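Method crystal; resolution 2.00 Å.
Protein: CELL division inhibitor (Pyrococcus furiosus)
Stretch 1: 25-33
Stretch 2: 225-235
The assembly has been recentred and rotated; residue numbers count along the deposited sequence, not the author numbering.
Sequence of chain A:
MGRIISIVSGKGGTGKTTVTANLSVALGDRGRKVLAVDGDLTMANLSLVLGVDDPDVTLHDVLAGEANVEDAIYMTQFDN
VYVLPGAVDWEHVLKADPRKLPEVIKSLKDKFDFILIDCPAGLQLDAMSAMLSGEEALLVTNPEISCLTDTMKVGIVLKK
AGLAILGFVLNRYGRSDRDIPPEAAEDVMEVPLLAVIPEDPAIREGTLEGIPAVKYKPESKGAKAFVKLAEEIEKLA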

# COMPACT_ATOMS: atom_id res chain seq x y z
N VAL A 25 -3.46 -9.62 -1.15
CA VAL A 25 -3.72 -11.05 -1.06
C VAL A 25 -5.12 -11.33 -0.53
O VAL A 25 -5.80 -12.24 -1.02
CB VAL A 25 -2.66 -11.75 -0.16
CG1 VAL A 25 -2.95 -13.24 -0.08
CG2 VAL A 25 -1.26 -11.53 -0.74
N ALA A 26 -5.55 -10.57 0.47
CA ALA A 26 -6.89 -10.75 1.04
C ALA A 26 -7.95 -10.51 -0.04
O ALA A 26 -8.87 -11.32 -0.20
CB ALA A 26 -7.10 -9.79 2.21
N LEU A 27 -7.82 -9.42 -0.78
CA LEU A 27 -8.77 -9.11 -1.85
C LEU A 27 -8.70 -10.15 -2.96
O LEU A 27 -9.73 -10.56 -3.52
CB LEU A 27 -8.51 -7.71 -2.41
CG LEU A 27 -8.88 -6.51 -1.52
CD1 LEU A 27 -8.33 -5.24 -2.14
CD2 LEU A 27 -10.40 -6.43 -1.37
N GLY A 28 -7.48 -10.57 -3.30
CA GLY A 28 -7.32 -11.56 -4.34
C GLY A 28 -7.99 -12.85 -3.94
O GLY A 28 -8.57 -13.56 -4.77
N ASP A 29 -7.93 -13.17 -2.65
CA ASP A 29 -8.52 -14.39 -2.14
C ASP A 29 -10.05 -14.32 -2.17
O ASP A 29 -10.72 -15.34 -2.11
CB ASP A 29 -8.03 -14.65 -0.71
CG ASP A 29 -8.31 -16.07 -0.25
OD1 ASP A 29 -8.14 -17.01 -1.06
OD2 ASP A 29 -8.68 -16.25 0.93
N ARG A 30 -10.59 -13.10 -2.26
CA ARG A 30 -12.04 -12.92 -2.30
C ARG A 30 -12.51 -12.94 -3.75
O ARG A 30 -13.69 -12.75 -4.04
CB ARG A 30 -12.43 -11.59 -1.64
CG ARG A 30 -12.10 -11.53 -0.15
CD ARG A 30 -12.28 -10.13 0.41
NE ARG A 30 -13.68 -9.71 0.41
CZ ARG A 30 -14.59 -10.14 1.28
NH1 ARG A 30 -14.25 -11.01 2.22
NH2 ARG A 30 -15.84 -9.71 1.20
N GLY A 31 -11.57 -13.17 -4.67
CA GLY A 31 -11.91 -13.24 -6.08
C GLY A 31 -11.70 -11.97 -6.88
O GLY A 31 -12.04 -11.93 -8.06
N ARG A 32 -11.14 -10.93 -6.27
CA ARG A 32 -10.91 -9.67 -6.98
C ARG A 32 -9.53 -9.68 -7.64
O ARG A 32 -8.56 -10.17 -7.06
CB ARG A 32 -11.00 -8.49 -6.01
CG ARG A 32 -12.21 -8.53 -5.08
CD ARG A 32 -13.52 -8.52 -5.86
NE ARG A 32 -14.66 -8.78 -4.98
CZ ARG A 32 -15.93 -8.74 -5.36
NH1 ARG A 32 -16.90 -8.99 -4.49
NH2 ARG A 32 -16.24 -8.44 -6.62
N LYS A 33 -9.45 -9.14 -8.85
CA LYS A 33 -8.18 -9.08 -9.58
C LYS A 33 -7.42 -7.86 -9.09
O LYS A 33 -7.86 -6.72 -9.28
CB LYS A 33 -8.42 -9.00 -11.09
CG LYS A 33 -7.16 -9.13 -11.93
CD LYS A 33 -7.48 -9.08 -13.42
CE LYS A 33 -6.21 -9.09 -14.26
NZ LYS A 33 -6.51 -8.93 -15.71
N ALA A 225 -7.39 -9.58 11.00
CA ALA A 225 -7.68 -8.15 10.90
C ALA A 225 -7.60 -7.70 9.44
O ALA A 225 -8.42 -6.89 8.99
CB ALA A 225 -6.71 -7.35 11.76
N PHE A 226 -6.63 -8.22 8.70
CA PHE A 226 -6.51 -7.84 7.29
C PHE A 226 -7.67 -8.37 6.45
O PHE A 226 -8.08 -7.73 5.48
CB PHE A 226 -5.17 -8.32 6.72
CG PHE A 226 -4.04 -7.36 6.96
CD1 PHE A 226 -2.93 -7.75 7.71
CD2 PHE A 226 -4.09 -6.07 6.45
CE1 PHE A 226 -1.89 -6.85 7.95
CE2 PHE A 226 -3.05 -5.16 6.69
CZ PHE A 226 -1.95 -5.56 7.44
N VAL A 227 -8.19 -9.54 6.81
CA VAL A 227 -9.32 -10.10 6.07
C VAL A 227 -10.51 -9.17 6.27
O VAL A 227 -11.25 -8.90 5.33
CB VAL A 227 -9.68 -11.52 6.58
CG1 VAL A 227 -10.97 -12.00 5.93
CG2 VAL A 227 -8.55 -12.50 6.24
N LYS A 228 -10.69 -8.69 7.50
CA LYS A 228 -11.79 -7.77 7.81
C LYS A 228 -11.59 -6.45 7.07
O LYS A 228 -12.55 -5.87 6.57
CB LYS A 228 -11.88 -7.52 9.31
CG LYS A 228 -12.34 -8.73 10.11
CD LYS A 228 -12.59 -8.38 11.57
CE LYS A 228 -13.07 -9.60 12.35
NZ LYS A 228 -13.44 -9.26 13.76
N LEU A 229 -10.34 -5.99 6.99
CA LEU A 229 -10.06 -4.75 6.28
C LEU A 229 -10.47 -4.89 4.81
O LEU A 229 -11.08 -3.99 4.24
CB LEU A 229 -8.56 -4.40 6.34
CG LEU A 229 -8.19 -3.17 5.50
CD1 LEU A 229 -8.87 -1.93 6.08
CD2 LEU A 229 -6.68 -2.97 5.48
N ALA A 230 -10.13 -6.03 4.21
CA ALA A 230 -10.47 -6.29 2.81
C ALA A 230 -11.98 -6.23 2.63
O ALA A 230 -12.47 -5.70 1.64
CB ALA A 230 -9.95 -7.65 2.39
N GLU A 231 -12.71 -6.77 3.60
CA GLU A 231 -14.16 -6.77 3.56
C GLU A 231 -14.65 -5.32 3.56
O GLU A 231 -15.49 -4.93 2.76
CB GLU A 231 -14.73 -7.51 4.77
CG GLU A 231 -16.21 -7.86 4.65
CD GLU A 231 -16.78 -8.41 5.94
OE1 GLU A 231 -16.07 -9.19 6.62
OE2 GLU A 231 -17.94 -8.08 6.27
N GLU A 232 -14.10 -4.51 4.47
CA GLU A 232 -14.48 -3.11 4.58
C GLU A 232 -14.18 -2.32 3.31
O GLU A 232 -15.01 -1.53 2.86
CB GLU A 232 -13.76 -2.45 5.76
CG GLU A 232 -14.25 -2.87 7.13
CD GLU A 232 -15.74 -2.62 7.32
OE1 GLU A 232 -16.22 -1.53 6.92
OE2 GLU A 232 -16.43 -3.51 7.86
N ILE A 233 -13.00 -2.53 2.75
CA ILE A 233 -12.60 -1.83 1.52
C ILE A 233 -13.63 -2.08 0.42
O ILE A 233 -14.00 -1.16 -0.31
CB ILE A 233 -11.21 -2.30 1.03
CG1 ILE A 233 -10.13 -1.87 2.03
CG2 ILE A 233 -10.92 -1.75 -0.35
CD1 ILE A 233 -10.05 -0.38 2.24
N GLU A 234 -14.08 -3.32 0.30
CA GLU A 234 -15.07 -3.66 -0.73
C GLU A 234 -16.39 -2.95 -0.49
O GLU A 234 -17.04 -2.51 -1.44
CB GLU A 234 -15.31 -5.17 -0.76
CG GLU A 234 -14.10 -6.00 -1.14
CD GLU A 234 -14.48 -7.42 -1.50
OE1 GLU A 234 -15.18 -8.07 -0.70
OE2 GLU A 234 -14.07 -7.90 -2.58
N LYS A 235 -16.79 -2.84 0.77
CA LYS A 235 -18.04 -2.18 1.13
C LYS A 235 -18.07 -0.70 0.77
O LYS A 235 -19.12 -0.15 0.42
CB LYS A 235 -18.31 -2.33 2.63
CG LYS A 235 -18.69 -3.73 3.07
CD LYS A 235 -18.99 -3.75 4.57
CE LYS A 235 -19.49 -5.11 5.02
NZ LYS A 235 -19.76 -5.14 6.48

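The contact between residues 25-33 and 225-235 of this cell division inhibitor is a helix-on-helix packing in which small side chains allow two backbones to lie close and a single carboxylate, that of Glu234, binds two arginines at the margin. It illustrates a general principle: residues distant in sequence, here at least 200 positions apart, can be joined by a small apolar centre with a charged clamp beside it.

The two helices cross at 66° between their N-to-C directions, and their axes approach to 8.9 Å. Such proximity suits alanine. Ala26 and Ala230 both point toward the opposing stretch, and their CB atoms meet at 3.6 Å, ordinary van der Waals contact between methyl groups. Because neither side chain extends beyond CB, the main chains can lie near each other as well: the CA of Ala26 is 5.6 Å from the CA of Val227, and the CA of Leu27 is 5.7 Å from the CA of Ala230. Ala26 CB also lies 4.0 Å from the carbonyl O of Phe226, so the methyl rests against backbone as well as side chain.

Leu27 enlarges this apolar patch. Its CA-to-CB bond points sideways, but with chi1 in m and chi2 in t the end of the side chain comes nearer, placing Leu27 CD2 4.0 Å from Ala230 CB and 3.7 Å from Glu234 CG. The aliphatic part of the glutamate thus joins the hydrophobic contact while its carboxylate remains available for charge pairing.

That carboxylate is shared. Arg30 donates to Glu234 OE1 from both NE, at a very short 2.5 Å, and NH2, at 2.6 Å, so one oxygen accepts two hydrogen bonds at the edge of the guanidinium. Arg32 NE donates to Glu234 OE2 at 2.6 Å. Both pairings are salt bridges, and two positive groups converge on one negative group. Arg30 contributes more than charge: its CD lies 3.9 Å from Ala230 CB, and Glu231 CA lies over one face of its guanidinium.

The backbone between the two arginines turns through a Schellman motif. Gly31, with phi of 97°, leaves the helical conformation, while Gly31 N bonds to Gly28 O at 3.0 Å and Arg32 N bonds back to Leu27 O at 3.1 Å. A CB at these backbone angles would be jammed against the carbonyl O of Arg30, which by itself calls for glycine. Across this turn, Arg30 and Arg32 both direct their CA-to-CB bonds toward the second helix.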